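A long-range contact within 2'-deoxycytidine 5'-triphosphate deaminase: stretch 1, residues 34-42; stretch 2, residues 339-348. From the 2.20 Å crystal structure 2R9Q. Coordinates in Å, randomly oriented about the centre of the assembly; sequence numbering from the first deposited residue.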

# COMPACT_ATOMS: atom_id res chain seq x y z
N ASP B 34 -0.47 -11.65 -38.36
CA ASP B 34 -1.39 -10.53 -38.60
C ASP B 34 -0.81 -9.69 -39.75
O ASP B 34 0.40 -9.60 -39.90
CB ASP B 34 -1.55 -9.61 -37.37
CG ASP B 34 -2.09 -10.32 -36.12
OD1 ASP B 34 -2.73 -11.40 -36.23
OD2 ASP B 34 -1.86 -9.77 -35.01
N VAL B 35 -1.67 -9.08 -40.56
CA VAL B 35 -1.19 -8.23 -41.67
C VAL B 35 -0.22 -7.17 -41.15
O VAL B 35 0.81 -6.89 -41.78
CB VAL B 35 -2.36 -7.57 -42.50
CG1 VAL B 35 -3.34 -6.84 -41.59
CG2 VAL B 35 -1.79 -6.65 -43.61
N ASP B 36 -0.52 -6.64 -39.96
CA ASP B 36 0.25 -5.56 -39.36
C ASP B 36 1.19 -6.03 -38.23
O ASP B 36 1.60 -5.21 -37.39
CB ASP B 36 -0.71 -4.50 -38.85
CG ASP B 36 -1.62 -5.01 -37.76
OD1 ASP B 36 -1.90 -6.22 -37.69
OD2 ASP B 36 -2.06 -4.19 -36.95
N GLN B 37 1.55 -7.31 -38.25
CA GLN B 37 2.33 -7.89 -37.15
C GLN B 37 3.81 -7.57 -37.24
O GLN B 37 4.48 -7.43 -36.20
CB GLN B 37 2.15 -9.40 -37.04
CG GLN B 37 2.36 -9.91 -35.65
CD GLN B 37 2.27 -11.41 -35.57
OE1 GLN B 37 1.40 -12.02 -36.17
NE2 GLN B 37 3.17 -12.02 -34.81
N VAL B 38 4.31 -7.45 -38.47
CA VAL B 38 5.72 -7.14 -38.72
C VAL B 38 5.86 -5.62 -38.82
O VAL B 38 5.22 -4.96 -39.66
CB VAL B 38 6.26 -7.83 -40.00
CG1 VAL B 38 7.76 -7.56 -40.17
CG2 VAL B 38 5.94 -9.36 -39.98
N GLN B 39 6.65 -5.06 -37.92
CA GLN B 39 6.92 -3.66 -37.89
C GLN B 39 8.17 -3.46 -38.74
O GLN B 39 8.81 -4.45 -39.13
CB GLN B 39 7.10 -3.17 -36.45
CG GLN B 39 5.97 -3.54 -35.47
CD GLN B 39 4.64 -3.03 -35.91
OE1 GLN B 39 4.54 -2.00 -36.57
NE2 GLN B 39 3.59 -3.76 -35.57
N PRO B 40 8.50 -2.20 -39.07
CA PRO B 40 9.71 -1.86 -39.84
C PRO B 40 11.03 -2.51 -39.35
O PRO B 40 11.81 -2.94 -40.17
CB PRO B 40 9.76 -0.34 -39.74
CG PRO B 40 8.36 0.08 -39.55
CD PRO B 40 7.69 -0.99 -38.77
N ALA B 41 11.24 -2.61 -38.03
CA ALA B 41 12.48 -3.17 -37.45
C ALA B 41 12.27 -4.10 -36.22
O ALA B 41 13.15 -4.22 -35.36
CB ALA B 41 13.43 -2.06 -37.10
N SER B 42 11.09 -4.74 -36.17
CA SER B 42 10.70 -5.66 -35.10
C SER B 42 9.44 -6.42 -35.49
O SER B 42 8.79 -6.12 -36.48
CB SER B 42 10.48 -4.92 -33.78
OG SER B 42 9.53 -3.87 -33.93
N HIS B 339 22.31 0.62 -36.77
CA HIS B 339 22.14 0.45 -38.21
C HIS B 339 21.13 -0.63 -38.57
O HIS B 339 21.13 -1.72 -38.02
CB HIS B 339 23.45 0.05 -38.92
CG HIS B 339 24.47 1.13 -39.00
ND1 HIS B 339 24.48 2.07 -40.01
CD2 HIS B 339 25.53 1.41 -38.21
CE1 HIS B 339 25.49 2.90 -39.82
NE2 HIS B 339 26.14 2.52 -38.73
N MET B 340 20.30 -0.32 -39.55
CA MET B 340 19.51 -1.33 -40.21
C MET B 340 20.40 -2.11 -41.16
O MET B 340 21.38 -1.56 -41.68
CB MET B 340 18.38 -0.66 -40.95
CG MET B 340 17.38 0.04 -40.05
SD MET B 340 16.51 -1.00 -38.88
CE MET B 340 15.38 -1.92 -39.92
N LEU B 341 20.09 -3.39 -41.34
CA LEU B 341 20.71 -4.23 -42.36
C LEU B 341 20.28 -3.80 -43.77
O LEU B 341 21.11 -3.75 -44.66
CB LEU B 341 20.33 -5.70 -42.17
CG LEU B 341 21.21 -6.62 -41.33
CD1 LEU B 341 20.65 -8.04 -41.39
CD2 LEU B 341 22.66 -6.56 -41.79
N GLU B 342 18.99 -3.53 -43.96
CA GLU B 342 18.47 -2.91 -45.17
C GLU B 342 17.34 -1.93 -44.79
O GLU B 342 16.95 -1.86 -43.62
CB GLU B 342 17.95 -3.98 -46.15
N LYS B 343 16.83 -1.20 -45.77
CA LYS B 343 15.74 -0.27 -45.55
C LYS B 343 14.43 -1.04 -45.43
O LYS B 343 14.19 -1.95 -46.21
CB LYS B 343 15.65 0.74 -46.70
CG LYS B 343 14.76 1.98 -46.41
CD LYS B 343 14.59 2.89 -47.67
CE LYS B 343 14.32 4.40 -47.30
NZ LYS B 343 12.97 4.67 -46.65
N PRO B 344 13.60 -0.72 -44.42
CA PRO B 344 12.26 -1.29 -44.35
C PRO B 344 11.48 -1.23 -45.66
O PRO B 344 11.69 -0.34 -46.46
CB PRO B 344 11.57 -0.44 -43.30
CG PRO B 344 12.66 0.04 -42.44
CD PRO B 344 13.87 0.16 -43.27
N GLU B 345 10.59 -2.20 -45.84
CA GLU B 345 9.70 -2.25 -47.01
C GLU B 345 8.25 -1.83 -46.69
O GLU B 345 7.47 -1.55 -47.60
CB GLU B 345 9.73 -3.66 -47.66
CG GLU B 345 9.24 -4.80 -46.78
CD GLU B 345 8.92 -6.07 -47.55
OE1 GLU B 345 9.44 -6.24 -48.67
OE2 GLU B 345 8.15 -6.91 -47.02
N GLY B 346 7.89 -1.81 -45.40
CA GLY B 346 6.61 -1.25 -44.94
C GLY B 346 5.49 -2.26 -44.79
O GLY B 346 5.65 -3.42 -45.11
N LEU B 347 4.34 -1.76 -44.32
CA LEU B 347 3.22 -2.61 -43.87
C LEU B 347 2.70 -3.54 -44.97
O LEU B 347 2.57 -4.75 -44.77
CB LEU B 347 2.07 -1.74 -43.32
CG LEU B 347 1.03 -2.37 -42.36
CD1 LEU B 347 0.03 -1.29 -41.87
CD2 LEU B 347 0.26 -3.59 -42.96
N TYR B 348 2.42 -2.94 -46.12
CA TYR B 348 1.90 -3.63 -47.29
C TYR B 348 3.02 -3.91 -48.35
O TYR B 348 2.72 -4.23 -49.51
CB TYR B 348 0.73 -2.81 -47.87

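Segments far apart in sequence need not exchange hydrogen bonds in order to lie together; contact can be made through a few apolar groups. This pair from 2'-deoxycytidine 5'-triphosphate deaminase is a compact example. Touching residues are at least 299 positions apart, the surface buried between the stretches totals 294 Å² summed over both sides, and no hydrogen bond crosses. Stretch 2 contributes no regular helix or strand to the contact, and its backbone comes nearest to stretch 1 at two places, where Pro344 CA lies 5.2 Å from Pro40 CA and Leu347 CA lies 6.2 Å from Asp36 CA. Since the numbering rises along one stretch as it falls along the other, the two run past each other in opposite senses.

Stretch 1 meets its partner with a backbone whose polar groups are partly satisfied internally. A type I turn spans Asp34 to Gln37, closed by Gln37 N donating to Asp34 O at 3.0 Å; the side chain of Gln37 reinforces it, its OE1 accepting from Asp34 N at 2.9 Å. Farther on, Gln39 N donates to Ser42 O at 2.8 Å, bracketing Pro40 and Ala41.

Along stretch 2, His339 stays out of reach, and contact begins at Met340. Its CA-to-CB bond points toward stretch 1, and the side chain, m at all three chi angles, brings CE to 3.4 Å from Ala41 CB, a tight methyl-to-methyl contact. The same CE lies 3.7 Å from Pro40 O, so the thioether's terminal methyl packs against backbone as well as side chain.

The chain then bows outward: Leu341, Glu342 and Lys343 make no contact, and the CA-to-CB bond of Lys343 points away. Pro344 brings it back. Its CB is directed toward stretch 1, and its CG sits 4.0 Å from Pro40 CB and 3.8 Å from Pro40 O. The ring of Pro344 thus packs against ring carbon and backbone carbonyl oxygen alike, a contact that needs no hydrogen bond.

Glu345 makes no contact here, and Gly346 adopts phi/psi of 94/177, where a CB would be jammed against the preceding carbonyl oxygen; the need for glycine is local to the backbone rather than imposed by stretch 1. Leu347 follows, with the largest covered area of any residue here, 69 Å². Although exposed, it extends with both chi angles t, placing CD2 3.7 Å from Val35 CG2, 3.5 Å from Val35 O and 4.1 Å from Asp36 CA. The CD2 methyl makes the closest contacts with the turn; the end of the Asp36 side chain leads away from stretch 2.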